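Local atomic coordinates of uncharacterized protein YqbN (Bacillus subtilis, PDB entry 3KLU), a protein that is of unknown function but probably acts as a tail assembly chaperone of the XkdN-like phage family. Residues A86-T89 / F95-K98; S78-A83 / D108-A113; E88-P93 / A124-K129; K32-K37 / V42-K47; E102-E107 / K114-V119. All blocks are in the same frame, centred on the assembly; numbering follows the deposited sequence.

Interaction 1. Residues A86-T89 / F95-K98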
# COMPACT_ATOMS: atom_id res chain seq x y z
N ALA A 86 -1.17 3.63 -1.42
CA ALA A 86 -0.05 3.05 -0.69
C ALA A 86 -0.51 2.53 0.68
O ALA A 86 -0.18 1.39 1.06
CB ALA A 86 1.08 4.10 -0.51
N VAL A 87 -1.26 3.36 1.41
CA VAL A 87 -1.76 2.93 2.71
C VAL A 87 -2.49 1.59 2.56
O VAL A 87 -2.21 0.65 3.28
CB VAL A 87 -2.70 4.01 3.32
CG1 VAL A 87 -3.58 3.41 4.48
CG2 VAL A 87 -1.85 5.15 3.90
N GLU A 88 -3.41 1.49 1.59
CA GLU A 88 -4.19 0.27 1.40
C GLU A 88 -3.42 -0.92 0.73
O GLU A 88 -3.71 -2.10 0.94
CB GLU A 88 -5.47 0.64 0.64
CG GLU A 88 -6.39 1.48 1.52
CD GLU A 88 -7.67 1.94 0.81
OE1 GLU A 88 -8.10 1.29 -0.17
OE2 GLU A 88 -8.25 2.96 1.24
N THR A 89 -2.39 -0.59 -0.03
CA THR A 89 -1.57 -1.64 -0.62
C THR A 89 -0.61 -2.19 0.46
O THR A 89 -0.01 -3.25 0.29
CB THR A 89 -0.75 -1.03 -1.74
OG1 THR A 89 -1.66 -0.54 -2.71
CG2 THR A 89 0.23 -2.02 -2.34
N PHE A 95 -1.36 1.45 8.22
CA PHE A 95 -1.45 2.75 8.87
C PHE A 95 -2.81 3.19 9.37
O PHE A 95 -2.96 4.24 10.01
CB PHE A 95 -0.84 3.81 7.95
CG PHE A 95 0.60 3.57 7.70
CD1 PHE A 95 1.47 3.37 8.78
CD2 PHE A 95 1.11 3.56 6.41
CE1 PHE A 95 2.85 3.17 8.58
CE2 PHE A 95 2.49 3.36 6.17
CZ PHE A 95 3.36 3.16 7.26
N LYS A 96 -3.80 2.35 9.09
CA LYS A 96 -5.16 2.61 9.54
C LYS A 96 -5.34 2.00 10.92
O LYS A 96 -6.32 2.29 11.59
CB LYS A 96 -6.16 1.97 8.59
CG LYS A 96 -6.15 2.57 7.24
CD LYS A 96 -7.32 2.08 6.48
CE LYS A 96 -7.32 2.66 5.09
NZ LYS A 96 -8.59 2.33 4.40
N ALA A 97 -4.41 1.16 11.34
CA ALA A 97 -4.52 0.50 12.64
C ALA A 97 -4.74 1.51 13.74
O ALA A 97 -4.03 2.52 13.82
CB ALA A 97 -3.28 -0.31 12.95
N LYS A 98 -5.72 1.22 14.58
CA LYS A 98 -6.03 2.08 15.71
C LYS A 98 -4.80 2.31 16.55
O LYS A 98 -4.57 3.42 17.02
CB LYS A 98 -7.09 1.44 16.61
CG LYS A 98 -7.48 2.34 17.77
CD LYS A 98 -7.83 3.72 17.25
CE LYS A 98 -8.57 4.58 18.26
NZ LYS A 98 -8.75 5.98 17.75
O HOH W 1 -0.64 0.96 5.55
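Val87 meets Phe95 and Lys96 where the last turn of helix 78-89 packs against the loop that follows strand 90-92. The chain leaves helix 78-89, runs through strand 90-92 and returns to the last turn of that helix. CG2 of Val87 comes up to the edge of the Phe95 ring, near its plane, and lies 4.2 Å from CD2. The other branch, CG1, rests against the aliphatic chain of Lys96, 3.9 Å from its CE. The two methyls divide the work because CG1 stands anti to the backbone N of Val87 (chi1 163°), which puts CG2 on the other side, beside that N.

Lys96 runs extended past Val87 to the carboxylate of Glu88. There NZ donates to OE2 at 3.2 Å in a salt bridge. NZ sits above the carboxylate plane, about 50° out of it. The other oxygen of Glu88, OE1, is held by Arg53, so the carboxylate joins two cations.

Further out, the Phe95 ring is set by its neighbours. It meets Trp126 edge-to-face and also touches Val112, Ala113 and Val116 of helix 109-116. On the backbone side, a water bridges the two segments. It lies 2.8 Å from O of Val87 and accepts from N of Phe95, also at 2.8 Å.

Interaction 2. Residues S78-A83 / D108-A113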
# COMPACT_ATOMS: atom_id res chain seq x y z
N SER A 78 -3.66 14.20 -6.62
CA SER A 78 -2.83 13.03 -6.88
C SER A 78 -2.06 12.59 -5.66
O SER A 78 -2.07 11.42 -5.30
CB SER A 78 -1.83 13.32 -8.00
OG SER A 78 -2.42 14.01 -9.08
N GLN A 79 -1.37 13.54 -5.07
CA GLN A 79 -0.56 13.32 -3.89
C GLN A 79 -1.31 12.45 -2.90
O GLN A 79 -0.83 11.41 -2.45
CB GLN A 79 -0.27 14.68 -3.24
CG GLN A 79 1.01 14.76 -2.43
CD GLN A 79 2.23 15.08 -3.29
OE1 GLN A 79 2.56 14.34 -4.23
NE2 GLN A 79 2.90 16.19 -2.98
N ARG A 80 -2.51 12.91 -2.59
CA ARG A 80 -3.39 12.27 -1.66
C ARG A 80 -3.89 10.93 -2.17
O ARG A 80 -3.97 9.95 -1.44
CB ARG A 80 -4.56 13.19 -1.43
CG ARG A 80 -5.49 12.71 -0.42
CD ARG A 80 -4.92 12.96 0.93
NE ARG A 80 -5.77 12.34 1.93
CZ ARG A 80 -5.47 12.29 3.22
NH1 ARG A 80 -4.34 12.84 3.66
NH2 ARG A 80 -6.31 11.69 4.06
N PHE A 81 -4.24 10.91 -3.45
CA PHE A 81 -4.72 9.73 -4.15
C PHE A 81 -3.70 8.61 -4.05
O PHE A 81 -4.02 7.50 -3.62
CB PHE A 81 -4.96 10.11 -5.61
CG PHE A 81 -5.23 8.95 -6.52
CD1 PHE A 81 -6.21 8.03 -6.23
CD2 PHE A 81 -4.52 8.83 -7.72
CE1 PHE A 81 -6.50 7.00 -7.11
CE2 PHE A 81 -4.80 7.81 -8.62
CZ PHE A 81 -5.80 6.88 -8.31
N TYR A 82 -2.46 8.90 -4.42
CA TYR A 82 -1.42 7.89 -4.38
C TYR A 82 -1.10 7.42 -2.97
O TYR A 82 -0.86 6.24 -2.72
CB TYR A 82 -0.17 8.42 -5.07
CG TYR A 82 -0.41 8.65 -6.53
CD1 TYR A 82 -1.15 7.74 -7.25
CD2 TYR A 82 0.11 9.77 -7.20
CE1 TYR A 82 -1.40 7.91 -8.61
CE2 TYR A 82 -0.13 9.96 -8.57
CZ TYR A 82 -0.89 9.01 -9.27
OH TYR A 82 -1.16 9.12 -10.62
N ALA A 83 -1.13 8.36 -2.03
CA ALA A 83 -0.82 8.04 -0.66
C ALA A 83 -1.88 7.06 -0.15
O ALA A 83 -1.54 6.06 0.50
CB ALA A 83 -0.81 9.32 0.20
N ASP A 108 -5.52 10.45 10.55
CA ASP A 108 -5.23 10.41 9.12
C ASP A 108 -4.15 9.37 8.83
O ASP A 108 -2.96 9.60 9.14
CB ASP A 108 -4.77 11.77 8.64
CG ASP A 108 -4.70 11.85 7.13
OD1 ASP A 108 -5.06 10.86 6.46
OD2 ASP A 108 -4.28 12.92 6.61
N PRO A 109 -4.54 8.22 8.25
CA PRO A 109 -3.63 7.13 7.92
C PRO A 109 -2.45 7.59 7.06
O PRO A 109 -1.36 7.03 7.17
CB PRO A 109 -4.53 6.11 7.21
CG PRO A 109 -5.91 6.45 7.71
CD PRO A 109 -5.90 7.94 7.73
N VAL A 110 -2.65 8.60 6.24
CA VAL A 110 -1.57 9.11 5.40
C VAL A 110 -0.57 9.89 6.28
O VAL A 110 0.64 9.90 6.02
CB VAL A 110 -2.11 10.04 4.29
CG1 VAL A 110 -0.94 10.78 3.60
CG2 VAL A 110 -2.91 9.19 3.27
N GLU A 111 -1.08 10.52 7.32
CA GLU A 111 -0.21 11.29 8.23
C GLU A 111 0.52 10.25 9.11
O GLU A 111 1.70 10.40 9.42
CB GLU A 111 -1.09 12.24 9.09
CG GLU A 111 -0.37 13.26 9.94
CD GLU A 111 0.71 14.03 9.21
OE1 GLU A 111 0.54 14.41 8.02
OE2 GLU A 111 1.76 14.26 9.86
N VAL A 112 -0.19 9.19 9.48
CA VAL A 112 0.45 8.14 10.25
C VAL A 112 1.65 7.69 9.42
O VAL A 112 2.75 7.55 9.94
CB VAL A 112 -0.46 6.88 10.45
CG1 VAL A 112 0.32 5.85 11.33
CG2 VAL A 112 -1.78 7.23 11.11
N ALA A 113 1.45 7.46 8.13
CA ALA A 113 2.57 7.03 7.29
C ALA A 113 3.72 8.04 7.30
O ALA A 113 4.89 7.65 7.44
CB ALA A 113 2.09 6.79 5.81
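OD1 of Asp108 is approached by two donors, one from each helix of the contact. NH2 of Arg80 gives the short bond, 2.8 Å to OD1. The second donor is the backbone N of Val110, in a weak bond of 3.3 Å to the same oxygen. The neighbouring oxygen, OD2, takes NH1 of Arg80 at 3.0 Å through its syn lone pair, with an N-H...O angle of 161°. Arg80 thus grips the carboxylate end-on, one nitrogen to each oxygen. The fit is not flat: the guanidinium and carboxylate planes lie 41° apart. OD2 stays in the guanidinium plane, while OD1 is tilted from it. Arg80 reaches across because its chain bends at chi2 (77°) and then runs straight to the guanidinium.

Val110 packs against the guanidinium. Its CG2 lies over one face, offset toward the rim, and its CB is 3.6 Å from NH1 of Arg80. Both methyls of Val110 also meet CB of Ala83, CG1 at 3.7 Å. Tyr123 of helix 120-133 touches Ala83 and Val110 as well, so the apolar side of the contact is shared by three helices.

The salt bridge joins helix 78-89 to the start of helix 109-116. Asp108 is the N-cap of the second helix, and its bond from Val110 N is a weak capping bond, here shared with a charged partner.

Interaction 3. Residues E88-P93 / A124-K129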
# COMPACT_ATOMS: atom_id res chain seq x y z
N GLU A 88 -3.41 1.49 1.59
CA GLU A 88 -4.19 0.27 1.40
C GLU A 88 -3.42 -0.92 0.73
O GLU A 88 -3.71 -2.10 0.94
CB GLU A 88 -5.47 0.64 0.64
CG GLU A 88 -6.39 1.48 1.52
CD GLU A 88 -7.67 1.94 0.81
OE1 GLU A 88 -8.10 1.29 -0.17
OE2 GLU A 88 -8.25 2.96 1.24
N THR A 89 -2.39 -0.59 -0.03
CA THR A 89 -1.57 -1.64 -0.62
C THR A 89 -0.61 -2.19 0.46
O THR A 89 -0.01 -3.25 0.29
CB THR A 89 -0.75 -1.03 -1.74
OG1 THR A 89 -1.66 -0.54 -2.71
CG2 THR A 89 0.23 -2.02 -2.34
N THR A 90 -0.47 -1.47 1.57
CA THR A 90 0.46 -1.92 2.60
C THR A 90 -0.22 -2.71 3.68
O THR A 90 -0.90 -2.13 4.53
CB THR A 90 1.21 -0.73 3.20
OG1 THR A 90 1.94 -0.08 2.16
CG2 THR A 90 2.19 -1.19 4.26
N VAL A 91 0.02 -4.02 3.67
CA VAL A 91 -0.58 -4.95 4.62
C VAL A 91 -0.03 -4.85 6.04
O VAL A 91 -0.78 -4.96 7.02
CB VAL A 91 -0.36 -6.42 4.16
CG1 VAL A 91 -1.29 -7.33 4.90
CG2 VAL A 91 -0.53 -6.55 2.66
N TYR A 92 1.29 -4.71 6.13
CA TYR A 92 2.01 -4.60 7.39
C TYR A 92 3.16 -3.66 7.12
O TYR A 92 4.06 -3.96 6.31
CB TYR A 92 2.53 -5.97 7.83
CG TYR A 92 3.38 -5.94 9.09
CD1 TYR A 92 2.82 -5.59 10.32
CD2 TYR A 92 4.73 -6.32 9.06
CE1 TYR A 92 3.56 -5.61 11.50
CE2 TYR A 92 5.47 -6.35 10.25
CZ TYR A 92 4.86 -6.00 11.46
OH TYR A 92 5.53 -6.12 12.65
N PRO A 93 3.18 -2.50 7.81
CA PRO A 93 2.17 -2.11 8.80
C PRO A 93 0.97 -1.44 8.13
O PRO A 93 1.14 -0.76 7.14
CB PRO A 93 2.95 -1.14 9.69
CG PRO A 93 3.70 -0.33 8.65
CD PRO A 93 4.16 -1.40 7.61
N ALA A 124 9.23 8.33 0.19
CA ALA A 124 9.11 8.38 -1.26
C ALA A 124 9.22 6.98 -1.81
O ALA A 124 8.51 6.61 -2.73
CB ALA A 124 10.20 9.28 -1.86
N ASN A 125 10.11 6.19 -1.22
CA ASN A 125 10.33 4.82 -1.67
C ASN A 125 9.11 3.97 -1.39
O ASN A 125 8.76 3.11 -2.18
CB ASN A 125 11.55 4.20 -0.98
CG ASN A 125 12.87 4.67 -1.56
OD1 ASN A 125 12.93 5.24 -2.65
ND2 ASN A 125 13.96 4.41 -0.84
N TRP A 126 8.49 4.19 -0.25
CA TRP A 126 7.30 3.42 0.09
C TRP A 126 6.21 3.69 -0.95
O TRP A 126 5.58 2.76 -1.46
CB TRP A 126 6.82 3.83 1.47
CG TRP A 126 5.46 3.35 1.79
CD1 TRP A 126 5.07 2.06 2.06
CD2 TRP A 126 4.30 4.16 1.98
NE1 TRP A 126 3.74 2.03 2.41
CE2 TRP A 126 3.24 3.30 2.37
CE3 TRP A 126 4.05 5.53 1.86
CZ2 TRP A 126 1.95 3.78 2.65
CZ3 TRP A 126 2.77 6.01 2.13
CH2 TRP A 126 1.74 5.12 2.53
N LEU A 127 6.01 4.96 -1.27
CA LEU A 127 4.99 5.34 -2.24
C LEU A 127 5.23 4.65 -3.55
O LEU A 127 4.33 4.00 -4.09
CB LEU A 127 5.00 6.83 -2.50
CG LEU A 127 4.19 7.66 -1.51
CD1 LEU A 127 4.38 9.13 -1.82
CD2 LEU A 127 2.73 7.32 -1.63
N ASN A 128 6.44 4.78 -4.07
CA ASN A 128 6.72 4.16 -5.35
C ASN A 128 6.61 2.64 -5.31
O ASN A 128 6.10 2.05 -6.25
CB ASN A 128 8.10 4.59 -5.85
CG ASN A 128 8.25 6.09 -5.88
OD1 ASN A 128 7.32 6.81 -6.25
ND2 ASN A 128 9.42 6.59 -5.49
N LYS A 129 7.06 1.99 -4.26
CA LYS A 129 6.93 0.54 -4.25
C LYS A 129 5.44 0.15 -4.37
O LYS A 129 5.09 -0.79 -5.07
CB LYS A 129 7.48 -0.08 -2.97
CG LYS A 129 7.43 -1.64 -2.98
CD LYS A 129 8.64 -2.21 -3.78
CE LYS A 129 8.25 -3.45 -4.57
NZ LYS A 129 9.45 -4.08 -5.22
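The buried interface between helix 120-133 and the small sheet is where Thr90 and Trp126 meet, near the middle of the chain. NE1 of Trp126 donates to OG1 of Thr90 at 2.8 Å, with an N-H...O angle of 147°, so the buried indole N-H is satisfied by a hydroxyl. The hydroxyl oxygen meets the indole at its edge, tilted about 20° from the ring plane. CB of Thr90 lies closer to that plane, 3.8 Å from NE1. The indole extends from helix 120-133 with CG anti to the backbone N (chi1 167°), and this carries NE1 across to Thr90. OG1 of Thr90 is also hydrogen-bonded to O of Ala86, one turn back in helix 78-89.

Thr90 stands at a change of structure. It is the first residue beyond helix 78-89 and opens strand 90-92, the edge strand of a small antiparallel sheet. The next two residues, Val91 and Tyr92, both face Ile45 in a classic beta bulge. The sheet and the helices therefore meet around the indole. Phe44 and Phe46 reach the ring from the sheet, and Ala86 and Val87 touch it from helix 78-89.

Interaction 4. Residues K32-K37 / V42-K47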
# COMPACT_ATOMS: atom_id res chain seq x y z
N LYS A 32 15.69 0.44 7.34
CA LYS A 32 16.51 -0.32 8.26
C LYS A 32 16.30 0.11 9.73
O LYS A 32 16.84 -0.50 10.64
CB LYS A 32 17.99 -0.20 7.88
CG LYS A 32 18.37 -0.78 6.51
CD LYS A 32 19.86 -0.53 6.27
CE LYS A 32 20.35 -0.92 4.89
NZ LYS A 32 21.76 -0.42 4.66
N ARG A 33 15.48 1.15 9.93
CA ARG A 33 15.20 1.67 11.26
C ARG A 33 14.14 0.83 11.94
O ARG A 33 13.89 1.03 13.12
CB ARG A 33 14.72 3.13 11.19
CG ARG A 33 15.71 4.09 10.57
CD ARG A 33 14.98 5.33 10.12
NE ARG A 33 13.96 5.68 11.08
CZ ARG A 33 12.72 6.00 10.79
NH1 ARG A 33 12.29 6.05 9.55
NH2 ARG A 33 11.88 6.21 11.78
N PHE A 34 13.50 -0.09 11.22
CA PHE A 34 12.53 -0.94 11.88
C PHE A 34 13.10 -2.33 12.09
O PHE A 34 13.31 -3.06 11.12
CB PHE A 34 11.24 -1.02 11.09
CG PHE A 34 10.69 0.32 10.68
CD1 PHE A 34 10.57 1.35 11.61
CD2 PHE A 34 10.31 0.55 9.36
CE1 PHE A 34 10.07 2.61 11.21
CE2 PHE A 34 9.82 1.80 8.98
CZ PHE A 34 9.70 2.83 9.92
N VAL A 35 13.34 -2.70 13.35
CA VAL A 35 13.89 -4.02 13.65
C VAL A 35 13.13 -4.70 14.80
O VAL A 35 12.45 -4.04 15.59
CB VAL A 35 15.40 -3.97 14.01
CG1 VAL A 35 16.21 -3.60 12.77
CG2 VAL A 35 15.64 -2.97 15.09
N ASP A 36 13.23 -6.02 14.85
CA ASP A 36 12.55 -6.75 15.90
C ASP A 36 13.52 -7.00 17.05
O ASP A 36 14.65 -6.53 17.03
CB ASP A 36 12.03 -8.09 15.36
CG ASP A 36 13.14 -8.96 14.80
OD1 ASP A 36 14.31 -8.79 15.21
OD2 ASP A 36 12.83 -9.81 13.96
N LYS A 37 13.06 -7.73 18.06
CA LYS A 37 13.86 -8.04 19.24
C LYS A 37 15.25 -8.60 18.92
O LYS A 37 16.20 -8.38 19.67
CB LYS A 37 13.11 -9.03 20.13
CG LYS A 37 12.60 -10.24 19.36
CD LYS A 37 12.20 -11.38 20.27
CE LYS A 37 11.76 -12.57 19.44
NZ LYS A 37 12.76 -12.85 18.37
N VAL A 42 12.48 -5.36 9.85
CA VAL A 42 11.10 -5.79 9.74
C VAL A 42 10.63 -5.25 8.41
O VAL A 42 10.36 -4.06 8.28
CB VAL A 42 10.28 -5.16 10.86
CG1 VAL A 42 8.84 -5.53 10.70
CG2 VAL A 42 10.84 -5.61 12.24
N PRO A 43 10.57 -6.11 7.37
CA PRO A 43 10.13 -5.62 6.06
C PRO A 43 8.64 -5.28 6.00
O PRO A 43 7.84 -5.80 6.78
CB PRO A 43 10.49 -6.76 5.11
CG PRO A 43 10.28 -7.98 5.98
CD PRO A 43 10.86 -7.56 7.31
N PHE A 44 8.29 -4.39 5.08
CA PHE A 44 6.90 -4.04 4.89
C PHE A 44 6.32 -5.14 4.00
O PHE A 44 7.04 -5.69 3.16
CB PHE A 44 6.78 -2.74 4.13
CG PHE A 44 6.79 -1.54 5.00
CD1 PHE A 44 7.58 -1.49 6.12
CD2 PHE A 44 6.04 -0.44 4.64
CE1 PHE A 44 7.63 -0.31 6.90
CE2 PHE A 44 6.07 0.74 5.41
CZ PHE A 44 6.87 0.81 6.53
N ILE A 45 5.04 -5.44 4.19
CA ILE A 45 4.35 -6.41 3.37
C ILE A 45 3.32 -5.65 2.53
O ILE A 45 2.41 -4.97 3.08
CB ILE A 45 3.62 -7.43 4.19
CG1 ILE A 45 4.62 -8.21 5.02
CG2 ILE A 45 2.85 -8.40 3.27
CD1 ILE A 45 3.93 -9.21 5.94
N PHE A 46 3.49 -5.74 1.21
CA PHE A 46 2.62 -5.10 0.24
C PHE A 46 1.77 -6.16 -0.46
O PHE A 46 2.14 -7.35 -0.49
CB PHE A 46 3.42 -4.35 -0.83
CG PHE A 46 4.25 -3.18 -0.29
CD1 PHE A 46 5.46 -3.41 0.37
CD2 PHE A 46 3.85 -1.87 -0.54
CE1 PHE A 46 6.27 -2.33 0.76
CE2 PHE A 46 4.65 -0.79 -0.15
CZ PHE A 46 5.85 -1.01 0.49
N LYS A 47 0.63 -5.72 -0.97
CA LYS A 47 -0.29 -6.58 -1.71
C LYS A 47 -1.22 -5.66 -2.47
O LYS A 47 -1.99 -4.92 -1.86
CB LYS A 47 -1.12 -7.44 -0.77
CG LYS A 47 -2.04 -8.40 -1.51
CD LYS A 47 -3.05 -9.01 -0.54
CE LYS A 47 -3.63 -10.28 -1.10
NZ LYS A 47 -4.19 -9.92 -2.42
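Val42 and Phe34 meet through both backbone and side chain. The polar part is one hydrogen bond from N of Val42 to O of Phe34, 2.8 Å long with an N-H...O angle of 156°. It ties the two sides of the hairpin-like connection that leads from strand 26-28 into strand 44-46. At this point neither side has regular strand geometry.

The aliphatic contacts lie close to this bond. CB of Val42 faces CB of Phe34 at 4.3 Å. CG2 of Val42 turns to the next peptide instead, 3.6 Å from C of Val35 and equally near N of Asp36. CG1 takes the place anti to the backbone N (chi1 176°), and CG2 is thereby directed along the facing chain.

The aromatic contact is rim to rim. CE1 of Phe44 comes within 3.7 Å of CE2 of Phe34. The ring planes differ by 22° and the centroids are 6.0 Å apart, so neither ring lies over the face of the other.

Asp36 is turned to its own loop, where OD1 accepts from N of Asn40. Its side chain is about 6 Å from a bound manganese ion. Around the contact, the backbone of Phe44 is hydrogen-bonded to Val28 of strand 26-28, and its side chain touches Pro93 and Leu117. Val42 touches Tyr92 of strand 90-92, on the other side of the central strand from 26-28.

Interaction 5. Residues E102-E107 / K114-V119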
# COMPACT_ATOMS: atom_id res chain seq x y z
N GLU A 102 -3.51 6.06 17.34
CA GLU A 102 -3.39 6.50 18.72
C GLU A 102 -1.97 6.98 18.99
O GLU A 102 -1.75 8.15 19.27
CB GLU A 102 -3.68 5.36 19.71
CG GLU A 102 -5.11 4.86 19.73
CD GLU A 102 -5.97 5.57 20.75
OE1 GLU A 102 -5.87 5.22 21.95
OE2 GLU A 102 -6.75 6.46 20.35
N ALA A 103 -1.02 6.06 18.88
CA ALA A 103 0.39 6.38 19.18
C ALA A 103 0.98 7.58 18.48
O ALA A 103 1.74 8.33 19.09
CB ALA A 103 1.28 5.17 18.90
N TYR A 104 0.66 7.78 17.21
CA TYR A 104 1.21 8.90 16.50
C TYR A 104 0.30 10.10 16.56
O TYR A 104 0.58 11.13 15.96
CB TYR A 104 1.52 8.49 15.07
CG TYR A 104 2.80 7.69 14.99
CD1 TYR A 104 4.03 8.34 14.82
CD2 TYR A 104 2.79 6.31 15.13
CE1 TYR A 104 5.20 7.63 14.77
CE2 TYR A 104 3.96 5.58 15.08
CZ TYR A 104 5.17 6.25 14.90
OH TYR A 104 6.34 5.51 14.88
N LYS A 105 -0.79 9.94 17.28
CA LYS A 105 -1.76 11.00 17.47
C LYS A 105 -2.33 11.69 16.22
O LYS A 105 -2.24 12.91 16.07
CB LYS A 105 -1.19 12.02 18.45
CG LYS A 105 -0.98 11.43 19.85
CD LYS A 105 0.36 11.82 20.45
CE LYS A 105 0.60 11.09 21.79
NZ LYS A 105 0.38 9.59 21.74
N THR A 106 -2.89 10.89 15.33
CA THR A 106 -3.56 11.42 14.14
C THR A 106 -4.46 10.33 13.56
O THR A 106 -4.10 9.15 13.53
CB THR A 106 -2.58 11.96 13.09
OG1 THR A 106 -3.31 12.34 11.91
CG2 THR A 106 -1.50 10.93 12.74
N GLU A 107 -5.66 10.73 13.16
CA GLU A 107 -6.61 9.78 12.60
C GLU A 107 -6.42 9.64 11.09
O GLU A 107 -7.07 8.82 10.44
CB GLU A 107 -8.03 10.22 12.93
CG GLU A 107 -8.34 10.13 14.39
CD GLU A 107 -8.28 8.71 14.91
OE1 GLU A 107 -8.95 7.84 14.34
OE2 GLU A 107 -7.56 8.48 15.89
N LYS A 114 3.41 9.33 7.20
CA LYS A 114 4.48 10.33 7.18
C LYS A 114 5.23 10.41 8.51
O LYS A 114 6.42 10.67 8.53
CB LYS A 114 3.94 11.70 6.81
CG LYS A 114 3.54 11.80 5.35
CD LYS A 114 2.76 13.11 5.13
CE LYS A 114 2.27 13.23 3.71
NZ LYS A 114 3.40 12.99 2.79
N ARG A 115 4.53 10.18 9.61
CA ARG A 115 5.22 10.17 10.88
C ARG A 115 6.01 8.87 11.08
O ARG A 115 7.08 8.90 11.67
CB ARG A 115 4.21 10.42 12.01
CG ARG A 115 3.51 11.76 11.77
CD ARG A 115 2.52 12.15 12.84
NE ARG A 115 1.92 13.44 12.50
CZ ARG A 115 0.96 14.05 13.21
NH1 ARG A 115 0.47 13.48 14.30
NH2 ARG A 115 0.51 15.25 12.85
N VAL A 116 5.53 7.74 10.55
CA VAL A 116 6.29 6.49 10.70
C VAL A 116 7.51 6.48 9.77
O VAL A 116 8.61 6.19 10.20
CB VAL A 116 5.45 5.21 10.35
CG1 VAL A 116 6.37 3.96 10.41
CG2 VAL A 116 4.26 5.04 11.32
N LEU A 117 7.31 6.78 8.49
CA LEU A 117 8.42 6.81 7.53
C LEU A 117 8.95 8.27 7.57
O LEU A 117 8.87 9.02 6.59
CB LEU A 117 7.88 6.46 6.12
CG LEU A 117 7.27 5.04 6.05
CD1 LEU A 117 6.37 4.89 4.84
CD2 LEU A 117 8.36 4.02 6.01
N SER A 118 9.49 8.65 8.73
CA SER A 118 9.95 10.03 8.92
C SER A 118 11.23 10.49 8.21
O SER A 118 11.64 11.64 8.36
CB SER A 118 10.05 10.33 10.41
OG SER A 118 10.81 9.33 11.06
N VAL A 119 11.85 9.60 7.45
CA VAL A 119 13.02 9.95 6.67
C VAL A 119 12.49 10.08 5.23
O VAL A 119 11.93 9.13 4.68
CB VAL A 119 14.07 8.89 6.77
CG1 VAL A 119 15.18 9.16 5.77
CG2 VAL A 119 14.63 8.90 8.20
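Arg115 and Tyr104 carry most of this contact, by polar and apolar means at once. The polar part is made by NH1 of Arg115. It donates to O of Tyr104 at 2.9 Å, nearly along the C=O axis, and this oxygen lies in the guanidinium plane. A second, weak bond goes from the same NH1 to O of Lys105 at 3.3 Å. Arg115 gets there with a chain extended from CG to NE. Its NE is held by a salt bridge to Glu111 one turn earlier, so two sides of the guanidinium are fixed.

The carbonyls it reaches lie just past the C-terminal end of helix 98-103. Lys105 has positive phi (53°) and closes that helix in a Schellman motif. The arginine thus adds a positive charge at the C-terminal end of the helix, where it would probably be favourable to the helix dipole.

The apolar part lies beside these bonds. CG2 of Thr106 lies over one face of the guanidinium, 3.6 Å from NH1 of Arg115. CB of Arg115 approaches the Tyr104 ring obliquely, 3.5 Å from CD1. Val116 makes a CH-pi contact with the same ring: its CG2 stands over one face, 4.1 Å from the centroid and offset toward the rim.

Together these groups join the C-terminal ends of two consecutive helices, 98-103 and 109-116, at the surface. Val116 also touches Phe34 of the loop before strand 44-46. Leu117, just beyond, touches Trp126 of helix 120-133.

The other four contacts all reach Trp126 of interaction 3. Its CH2 is 3.3 Å from CB of Ala86 in interaction 1 and 3.7 Å from CB of Ala113 in interaction 2. Its CG is 3.5 Å from CD1 of Leu117 in interaction 5. Its CD1 is 3.5 Å from CZ of Phe46 in interaction 4. Interactions 1, 2 and 3 all use helix 78-89, and interactions 2 and 5 both use helix 109-116. Strands 44-46 and 90-92 link interactions 3 and 4. Interactions 2 and 4 do not touch, their nearest atoms being about 7 Å apart. The manganese ion lies about 6 Å from the side chain of Asp36 in interaction 4.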